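Local coordinates for PA0833-PD protein (PDB 6JFW), which probably binds peptidoglycan through its OmpA C-like periplasmic domain and may so tether the outer membrane of Pseudomonas aeruginosa to the cell wall, at residues F59-T73 with V102-Q116. Numbering follows the deposited sequence.
Sequences FKQYNQNTIEIVGYT and VDGTRLSTRGMGPDQ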
ATOM      1  N   PHE A  59       3.834  -2.669 -12.134  1.00 14.16           N
ATOM      2  CA  PHE A  59       2.482  -2.302 -12.543  1.00 18.92           C
ATOM      3  C   PHE A  59       2.436  -1.926 -14.019  1.00 18.82           C
ATOM      4  O   PHE A  59       1.494  -2.289 -14.733  1.00 18.30           O
ATOM      5  CB  PHE A  59       1.959  -1.137 -11.695  1.00 13.95           C
ATOM      6  CG  PHE A  59       1.933  -1.403 -10.209  1.00 15.18           C
ATOM      7  CD1 PHE A  59       1.967  -2.693  -9.702  1.00 18.62           C
ATOM      8  CD2 PHE A  59       1.860  -0.344  -9.319  1.00 18.31           C
ATOM      9  CE1 PHE A  59       1.939  -2.916  -8.334  1.00 16.25           C
ATOM     10  CE2 PHE A  59       1.831  -0.559  -7.955  1.00 18.51           C
ATOM     11  CZ  PHE A  59       1.870  -1.846  -7.461  1.00 15.10           C
ATOM     12  N   LYS A  60       3.443  -1.185 -14.491  1.00 16.63           N
ATOM     13  CA  LYS A  60       3.495  -0.803 -15.899  1.00 21.27           C
ATOM     14  C   LYS A  60       3.655  -2.013 -16.805  1.00 20.40           C
ATOM     15  O   LYS A  60       3.123  -2.028 -17.920  1.00 25.18           O
ATOM     16  CB  LYS A  60       4.642   0.175 -16.140  1.00 21.69           C
ATOM     17  CG  LYS A  60       4.283   1.620 -15.888  1.00 23.82           C
ATOM     18  CD  LYS A  60       5.128   2.550 -16.746  1.00 32.93           C
ATOM     19  CE  LYS A  60       6.551   2.630 -16.226  1.00 38.36           C
ATOM     20  NZ  LYS A  60       6.581   2.513 -14.740  1.00 31.44           N
ATOM     21  N   GLN A  61       4.385  -3.025 -16.346  1.00 19.50           N
ATOM     22  CA  GLN A  61       4.642  -4.204 -17.162  1.00 23.33           C
ATOM     23  C   GLN A  61       3.436  -5.134 -17.198  1.00 25.42           C
ATOM     24  O   GLN A  61       3.108  -5.689 -18.253  1.00 23.01           O
ATOM     25  CB  GLN A  61       5.872  -4.927 -16.621  1.00 21.51           C
ATOM     26  CG  GLN A  61       6.438  -5.993 -17.520  1.00 31.05           C
ATOM     27  CD  GLN A  61       7.498  -6.803 -16.810  1.00 39.09           C
ATOM     28  OE1 GLN A  61       7.201  -7.820 -16.187  1.00 49.97           O
ATOM     29  NE2 GLN A  61       8.741  -6.344 -16.880  1.00 50.33           N
ATOM     30  N   TYR A  62       2.761  -5.312 -16.064  1.00 20.92           N
ATOM     31  CA  TYR A  62       1.596  -6.193 -15.965  1.00 18.41           C
ATOM     32  C   TYR A  62       0.341  -5.331 -16.025  1.00 21.88           C
ATOM     33  O   TYR A  62      -0.143  -4.827 -15.013  1.00 24.00           O
ATOM     34  CB  TYR A  62       1.665  -7.030 -14.700  1.00 15.47           C
ATOM     35  CG  TYR A  62       2.797  -8.000 -14.787  1.00 23.66           C
ATOM     36  CD1 TYR A  62       2.706  -9.112 -15.608  1.00 24.68           C
ATOM     37  CD2 TYR A  62       3.980  -7.779 -14.103  1.00 20.98           C
ATOM     38  CE1 TYR A  62       3.744  -9.994 -15.720  1.00 20.17           C
ATOM     39  CE2 TYR A  62       5.024  -8.660 -14.205  1.00 26.01           C
ATOM     40  CZ  TYR A  62       4.900  -9.767 -15.019  1.00 28.33           C
ATOM     41  OH  TYR A  62       5.928 -10.666 -15.146  1.00 26.37           O
ATOM     42  N   ASN A  63      -0.194  -5.190 -17.232  1.00 23.41           N
ATOM     43  CA  ASN A  63      -1.229  -4.206 -17.508  1.00 34.35           C
ATOM     44  C   ASN A  63      -2.642  -4.712 -17.256  1.00 31.38           C
ATOM     45  O   ASN A  63      -3.580  -3.908 -17.293  1.00 34.71           O
ATOM     46  CB  ASN A  63      -1.102  -3.723 -18.961  1.00 33.76           C
ATOM     47  CG  ASN A  63      -1.166  -4.861 -19.966  1.00 45.74           C
ATOM     48  OD1 ASN A  63      -0.147  -5.279 -20.518  1.00 58.89           O
ATOM     49  ND2 ASN A  63      -2.367  -5.354 -20.221  1.00 48.39           N
ATOM     50  N   GLN A  64      -2.827  -5.997 -16.971  1.00 30.01           N
ATOM     51  CA  GLN A  64      -4.168  -6.588 -16.921  1.00 29.74           C
ATOM     52  C   GLN A  64      -4.695  -6.716 -15.497  1.00 30.28           C
ATOM     53  O   GLN A  64      -5.245  -7.751 -15.121  1.00 30.50           O
ATOM     54  CB  GLN A  64      -4.171  -7.944 -17.613  1.00 40.20           C
ATOM     55  CG  GLN A  64      -3.730  -7.898 -19.056  1.00 51.03           C
ATOM     56  CD  GLN A  64      -4.683  -8.625 -19.982  1.00 59.69           C
ATOM     57  OE1 GLN A  64      -5.322  -9.592 -19.589  1.00 66.46           O
ATOM     58  NE2 GLN A  64      -4.787  -8.151 -21.213  1.00 59.58           N
ATOM     59  N   ASN A  65      -4.547  -5.672 -14.685  1.00 20.76           N
ATOM     60  CA  ASN A  65      -5.233  -5.635 -13.402  1.00 19.35           C
ATOM     61  C   ASN A  65      -5.506  -4.188 -13.023  1.00 19.09           C
ATOM     62  O   ASN A  65      -4.885  -3.260 -13.548  1.00 21.05           O
ATOM     63  CB  ASN A  65      -4.439  -6.355 -12.297  1.00 17.72           C
ATOM     64  CG  ASN A  65      -2.988  -5.918 -12.218  1.00 23.17           C
ATOM     65  OD1 ASN A  65      -2.675  -4.729 -12.266  1.00 19.57           O
ATOM     66  ND2 ASN A  65      -2.092  -6.889 -12.079  1.00 21.77           N
ATOM     67  N   THR A  66      -6.469  -4.005 -12.124  1.00 12.12           N
ATOM     68  CA  THR A  66      -6.690  -2.711 -11.500  1.00 19.11           C
ATOM     69  C   THR A  66      -5.830  -2.597 -10.254  1.00 14.43           C
ATOM     70  O   THR A  66      -5.486  -3.594  -9.614  1.00 17.34           O
ATOM     71  CB  THR A  66      -8.156  -2.498 -11.113  1.00 25.96           C
ATOM     72  OG1 THR A  66      -8.550  -3.484 -10.151  1.00 22.77           O
ATOM     73  CG2 THR A  66      -9.051  -2.576 -12.326  1.00 18.91           C
ATOM     74  N   ILE A  67      -5.496  -1.360  -9.907  1.00 13.62           N
ATOM     75  CA  ILE A  67      -4.648  -1.063  -8.765  1.00 12.57           C
ATOM     76  C   ILE A  67      -5.470  -0.244  -7.782  1.00 18.23           C
ATOM     77  O   ILE A  67      -5.914   0.864  -8.105  1.00 18.70           O
ATOM     78  CB  ILE A  67      -3.371  -0.325  -9.194  1.00 15.39           C
ATOM     79  CG1 ILE A  67      -2.633  -1.164 -10.240  1.00 19.71           C
ATOM     80  CG2 ILE A  67      -2.483  -0.051  -7.992  1.00 15.65           C
ATOM     81  CD1 ILE A  67      -1.681  -0.386 -11.111  1.00 22.44           C
ATOM     82  N   GLU A  68      -5.693  -0.804  -6.596  1.00 15.96           N
ATOM     83  CA  GLU A  68      -6.478  -0.168  -5.546  1.00 13.32           C
ATOM     84  C   GLU A  68      -5.559   0.111  -4.368  1.00 17.33           C
ATOM     85  O   GLU A  68      -5.015  -0.823  -3.768  1.00 20.76           O
ATOM     86  CB  GLU A  68      -7.644  -1.061  -5.118  1.00 19.44           C
ATOM     87  CG  GLU A  68      -8.775  -0.310  -4.453  1.00 37.84           C
ATOM     88  CD  GLU A  68      -9.445  -1.096  -3.343  1.00 43.54           C
ATOM     89  OE1 GLU A  68      -8.992  -2.219  -3.043  1.00 33.75           O
ATOM     90  OE2 GLU A  68     -10.432  -0.587  -2.770  1.00 43.39           O
ATOM     91  N   ILE A  69      -5.384   1.386  -4.039  1.00 12.35           N
ATOM     92  CA  ILE A  69      -4.503   1.806  -2.956  1.00 12.24           C
ATOM     93  C   ILE A  69      -5.373   2.226  -1.781  1.00 17.02           C
ATOM     94  O   ILE A  69      -6.217   3.121  -1.908  1.00 14.42           O
ATOM     95  CB  ILE A  69      -3.567   2.940  -3.397  1.00 12.90           C
ATOM     96  CG1 ILE A  69      -2.740   2.479  -4.600  1.00 11.85           C
ATOM     97  CG2 ILE A  69      -2.659   3.354  -2.251  1.00  8.62           C
ATOM     98  CD1 ILE A  69      -2.113   3.607  -5.380  1.00 13.55           C
ATOM     99  N   VAL A  70      -5.177   1.574  -0.640  1.00 11.78           N
ATOM    100  CA  VAL A  70      -6.040   1.747   0.521  1.00 12.96           C
ATOM    101  C   VAL A  70      -5.169   2.068   1.727  1.00 11.06           C
ATOM    102  O   VAL A  70      -4.248   1.310   2.051  1.00 13.34           O
ATOM    103  CB  VAL A  70      -6.892   0.496   0.788  1.00 17.41           C
ATOM    104  CG1 VAL A  70      -7.820   0.742   1.943  1.00 18.30           C
ATOM    105  CG2 VAL A  70      -7.681   0.107  -0.457  1.00 18.66           C
ATOM    106  N   GLY A  71      -5.459   3.186   2.386  1.00 12.22           N
ATOM    107  CA  GLY A  71      -4.759   3.578   3.593  1.00 12.64           C
ATOM    108  C   GLY A  71      -5.515   3.144   4.836  1.00 14.06           C
ATOM    109  O   GLY A  71      -6.743   3.110   4.853  1.00 16.10           O
ATOM    110  N   TYR A  72      -4.762   2.801   5.880  1.00  9.14           N
ATOM    111  CA  TYR A  72      -5.339   2.363   7.142  1.00 14.76           C
ATOM    112  C   TYR A  72      -4.615   3.033   8.299  1.00 17.22           C
ATOM    113  O   TYR A  72      -3.461   3.449   8.182  1.00 10.91           O
ATOM    114  CB  TYR A  72      -5.251   0.843   7.331  1.00 13.01           C
ATOM    115  CG  TYR A  72      -6.028   0.012   6.342  1.00 14.98           C
ATOM    116  CD1 TYR A  72      -5.450  -0.400   5.150  1.00 12.60           C
ATOM    117  CD2 TYR A  72      -7.329  -0.392   6.614  1.00 14.54           C
ATOM    118  CE1 TYR A  72      -6.148  -1.175   4.248  1.00 12.89           C
ATOM    119  CE2 TYR A  72      -8.039  -1.167   5.715  1.00 13.18           C
ATOM    120  CZ  TYR A  72      -7.443  -1.554   4.535  1.00 14.55           C
ATOM    121  OH  TYR A  72      -8.143  -2.326   3.637  1.00 22.21           O
ATOM    122  N   THR A  73      -5.307   3.111   9.433  1.00 15.91           N
ATOM    123  CA  THR A  73      -4.725   3.579  10.681  1.00 15.06           C
ATOM    124  C   THR A  73      -5.099   2.621  11.803  1.00 16.30           C
ATOM    125  O   THR A  73      -5.859   1.666  11.618  1.00 12.51           O
ATOM    126  CB  THR A  73      -5.198   4.993  11.048  1.00 21.07           C
ATOM    127  OG1 THR A  73      -6.622   4.994  11.214  1.00 25.65           O
ATOM    128  CG2 THR A  73      -4.812   5.993   9.973  1.00 21.19           C
ATOM    129  N   VAL A 102       2.921   5.301 -14.015  1.00 17.21           N
ATOM    130  CA  VAL A 102       1.751   4.434 -13.958  1.00 14.87           C
ATOM    131  C   VAL A 102       0.527   5.229 -14.389  1.00 18.56           C
ATOM    132  O   VAL A 102       0.294   6.347 -13.912  1.00 16.09           O
ATOM    133  CB  VAL A 102       1.578   3.851 -12.548  1.00 16.25           C
ATOM    134  CG1 VAL A 102       0.316   3.016 -12.479  1.00 17.64           C
ATOM    135  CG2 VAL A 102       2.788   3.010 -12.168  1.00 13.96           C
ATOM    136  N   ASP A 103      -0.253   4.660 -15.309  1.00 16.19           N
ATOM    137  CA  ASP A 103      -1.453   5.322 -15.810  1.00 15.18           C
ATOM    138  C   ASP A 103      -2.403   5.627 -14.660  1.00 19.74           C
ATOM    139  O   ASP A 103      -2.840   4.719 -13.947  1.00 21.72           O
ATOM    140  CB  ASP A 103      -2.135   4.437 -16.855  1.00 20.21           C
ATOM    141  CG  ASP A 103      -3.205   5.172 -17.654  1.00 27.14           C
ATOM    142  OD1 ASP A 103      -3.808   6.135 -17.134  1.00 25.12           O
ATOM    143  OD2 ASP A 103      -3.449   4.778 -18.815  1.00 24.88           O
ATOM    144  N   GLY A 104      -2.721   6.912 -14.482  1.00 16.04           N
ATOM    145  CA  GLY A 104      -3.588   7.308 -13.384  1.00 16.02           C
ATOM    146  C   GLY A 104      -4.969   6.689 -13.454  1.00 21.18           C
ATOM    147  O   GLY A 104      -5.613   6.481 -12.423  1.00 21.88           O
ATOM    148  N   THR A 105      -5.439   6.378 -14.664  1.00 14.87           N
ATOM    149  CA  THR A 105      -6.746   5.762 -14.860  1.00 22.15           C
ATOM    150  C   THR A 105      -6.799   4.323 -14.349  1.00 26.70           C
ATOM    151  O   THR A 105      -7.895   3.787 -14.164  1.00 26.09           O
ATOM    152  CB  THR A 105      -7.117   5.846 -16.351  1.00 21.36           C
ATOM    153  OG1 THR A 105      -7.244   7.224 -16.724  1.00 32.56           O
ATOM    154  CG2 THR A 105      -8.436   5.144 -16.667  1.00 31.65           C
ATOM    155  N   ARG A 106      -5.657   3.696 -14.078  1.00 17.21           N
ATOM    156  CA  ARG A 106      -5.659   2.357 -13.505  1.00 19.97           C
ATOM    157  C   ARG A 106      -5.725   2.359 -11.983  1.00 21.39           C
ATOM    158  O   ARG A 106      -5.873   1.288 -11.385  1.00 23.62           O
ATOM    159  CB  ARG A 106      -4.415   1.587 -13.958  1.00 17.19           C
ATOM    160  CG  ARG A 106      -4.430   1.214 -15.427  1.00 23.52           C
ATOM    161  CD  ARG A 106      -3.198   0.417 -15.792  1.00 22.79           C
ATOM    162  NE  ARG A 106      -3.075  -0.790 -14.982  1.00 24.60           N
ATOM    163  CZ  ARG A 106      -1.948  -1.480 -14.846  1.00 22.91           C
ATOM    164  NH1 ARG A 106      -0.848  -1.075 -15.466  1.00 16.98           N
ATOM    165  NH2 ARG A 106      -1.918  -2.569 -14.090  1.00 19.66           N
ATOM    166  N   LEU A 107      -5.641   3.527 -11.354  1.00 19.76           N
ATOM    167  CA  LEU A 107      -5.512   3.649  -9.910  1.00 19.21           C
ATOM    168  C   LEU A 107      -6.804   4.156  -9.289  1.00 20.63           C
ATOM    169  O   LEU A 107      -7.475   5.028  -9.849  1.00 20.75           O
ATOM    170  CB  LEU A 107      -4.375   4.608  -9.543  1.00 18.11           C
ATOM    171  CG  LEU A 107      -2.945   4.093  -9.392  1.00 25.73           C
ATOM    172  CD1 LEU A 107      -2.593   3.103 -10.479  1.00 30.35           C
ATOM    173  CD2 LEU A 107      -1.990   5.268  -9.419  1.00 23.97           C
ATOM    174  N   SER A 108      -7.144   3.605  -8.129  1.00 19.55           N
ATOM    175  CA  SER A 108      -8.141   4.184  -7.242  1.00 18.40           C
ATOM    176  C   SER A 108      -7.568   4.180  -5.833  1.00 20.22           C
ATOM    177  O   SER A 108      -6.771   3.306  -5.480  1.00 22.88           O
ATOM    178  CB  SER A 108      -9.472   3.416  -7.283  1.00 22.12           C
ATOM    179  OG  SER A 108      -9.346   2.125  -6.714  1.00 27.62           O
ATOM    180  N   THR A 109      -7.939   5.180  -5.038  1.00 17.84           N
ATOM    181  CA  THR A 109      -7.408   5.275  -3.685  1.00 21.97           C
ATOM    182  C   THR A 109      -8.523   5.553  -2.693  1.00 26.28           C
ATOM    183  O   THR A 109      -9.478   6.275  -2.993  1.00 23.46           O
ATOM    184  CB  THR A 109      -6.333   6.363  -3.545  1.00 28.82           C
ATOM    185  OG1 THR A 109      -6.955   7.632  -3.310  1.00 40.20           O
ATOM    186  CG2 THR A 109      -5.477   6.444  -4.792  1.00 26.66           C
ATOM    187  N   ARG A 110      -8.383   4.964  -1.508  1.00 19.85           N
ATOM    188  CA  ARG A 110      -9.290   5.180  -0.395  1.00 25.80           C
ATOM    189  C   ARG A 110      -8.482   5.322   0.881  1.00 24.93           C
ATOM    190  O   ARG A 110      -7.359   4.819   0.986  1.00 19.97           O
ATOM    191  CB  ARG A 110     -10.279   4.022  -0.234  1.00 22.76           C
ATOM    192  CG  ARG A 110     -10.588   3.310  -1.525  1.00 36.95           C
ATOM    193  CD  ARG A 110     -11.565   2.166  -1.322  1.00 40.44           C
ATOM    194  NE  ARG A 110     -12.545   2.451  -0.284  1.00 51.72           N
ATOM    195  CZ  ARG A 110     -12.727   1.694   0.793  1.00 54.88           C
ATOM    196  NH1 ARG A 110     -13.636   2.023   1.690  1.00 48.85           N
ATOM    197  NH2 ARG A 110     -11.999   0.603   0.970  1.00 53.50           N
ATOM    198  N   GLY A 111      -9.055   6.033   1.842  1.00 18.18           N
ATOM    199  CA  GLY A 111      -8.680   5.912   3.237  1.00 15.48           C
ATOM    200  C   GLY A 111      -9.771   5.117   3.934  1.00 31.86           C
ATOM    201  O   GLY A 111     -10.956   5.294   3.640  1.00 30.26           O
ATOM    202  N   MET A 112      -9.365   4.220   4.825  1.00 22.95           N
ATOM    203  CA  MET A 112     -10.312   3.410   5.573  1.00 21.17           C
ATOM    204  C   MET A 112     -10.228   3.640   7.069  1.00 21.26           C
ATOM    205  O   MET A 112     -11.013   3.047   7.818  1.00 26.69           O
ATOM    206  CB  MET A 112     -10.099   1.927   5.262  1.00 23.42           C
ATOM    207  CG  MET A 112     -10.492   1.581   3.853  1.00 33.09           C
ATOM    208  SD  MET A 112     -12.010   0.633   3.815  1.00 56.71           S
ATOM    209  CE  MET A 112     -11.349  -0.995   4.120  1.00 30.90           C
ATOM    210  N   GLY A 113      -9.314   4.496   7.517  1.00 21.14           N
ATOM    211  CA  GLY A 113      -9.116   4.738   8.921  1.00 19.59           C
ATOM    212  C   GLY A 113      -8.900   3.451   9.686  1.00 18.06           C
ATOM    213  O   GLY A 113      -8.131   2.575   9.282  1.00 17.46           O
ATOM    214  N   PRO A 114      -9.618   3.300  10.800  1.00 17.87           N
ATOM    215  CA  PRO A 114      -9.390   2.158  11.689  1.00 13.30           C
ATOM    216  C   PRO A 114     -10.110   0.880  11.287  1.00 18.35           C
ATOM    217  O   PRO A 114     -10.021  -0.108  12.025  1.00 23.23           O
ATOM    218  CB  PRO A 114      -9.907   2.674  13.043  1.00 16.38           C
ATOM    219  CG  PRO A 114     -10.818   3.842  12.720  1.00 22.38           C
ATOM    220  CD  PRO A 114     -10.723   4.156  11.259  1.00 20.42           C
ATOM    221  N   ASP A 115     -10.803   0.851  10.152  1.00 18.43           N
ATOM    222  CA  ASP A 115     -11.517  -0.356   9.763  1.00 18.47           C
ATOM    223  C   ASP A 115     -10.546  -1.435   9.288  1.00 19.18           C
ATOM    224  O   ASP A 115      -9.426  -1.158   8.851  1.00 18.89           O
ATOM    225  CB  ASP A 115     -12.539  -0.055   8.669  1.00 24.57           C
ATOM    226  CG  ASP A 115     -13.692   0.791   9.169  1.00 35.71           C
ATOM    227  OD1 ASP A 115     -14.007   0.713  10.375  1.00 35.46           O
ATOM    228  OD2 ASP A 115     -14.284   1.530   8.355  1.00 39.47           O
ATOM    229  N   GLN A 116     -11.007  -2.678   9.376  1.00 13.57           N
ATOM    230  CA  GLN A 116     -10.221  -3.855   9.022  1.00 14.76           C
ATOM    231  C   GLN A 116      -8.813  -3.855   9.636  1.00 19.93           C
ATOM    232  O   GLN A 116      -7.823  -3.926   8.905  1.00 22.88           O
ATOM    233  CB  GLN A 116     -10.133  -3.999   7.509  1.00 21.17           C
ATOM    234  CG  GLN A 116     -11.463  -4.057   6.787  1.00 15.27           C
ATOM    235  CD  GLN A 116     -11.287  -4.230   5.291  1.00 29.33           C
ATOM    236  OE1 GLN A 116     -10.243  -3.888   4.734  1.00 22.30           O
ATOM    237  NE2 GLN A 116     -12.308  -4.765   4.631  1.00 23.92           N
TER
HETATM  238  O   HOH W   1      -8.967   0.531  -9.047  1.00 26.16           O
HETATM  239  O   HOH W   2     -11.124   1.594  -4.552  1.00 32.63           O
HETATM  240  O   HOH W   3      -7.054  -0.684  10.261  1.00 17.88           O
HETATM  241  O   HOH W   4      -7.708   0.065  13.355  1.00 25.31           O
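Arg106 plugs its guanidinium into the turn that leads from helix 49-61 into strand 65-72, where it ties together three backbone carbonyls. Arg106 NH1 donates to Phe59 O (2.7 Å), close to the guanidinium plane but from above that carbonyl's own plane; Arg106 NH2 reaches a lone pair of Tyr62 O at 3.0 Å and also bonds Asn65 O (3.1 Å). A bend at chi3 (57°) turns the group back toward these acceptors, and Ile67 CD1 lies over one face while Asn63 O sits over the other. Beyond it the strands run parallel, Ile67 beside Leu107 with CD1 against CD1 at 3.7 Å, on the side where Ile69 and Thr109 touch helix 79-99. On the other side of the sheet, one water links Glu68 OE2 to Ser108 OG, while Glu68 OE1 bonds Asn136 of the neighbouring strand. At the far end Met112 lies alongside Tyr72, and the tyrosine OH donates to Gln116 OE1 (2.8 Å), ring and amide planes only 18° apart; Arg132 adds a cation-pi contact to this ring. Strands 65-72 and 107-111, joined through helix 79-99, form the beta-alpha-beta crossover of the OmpA C-like fold, with 107-111 as an edge strand.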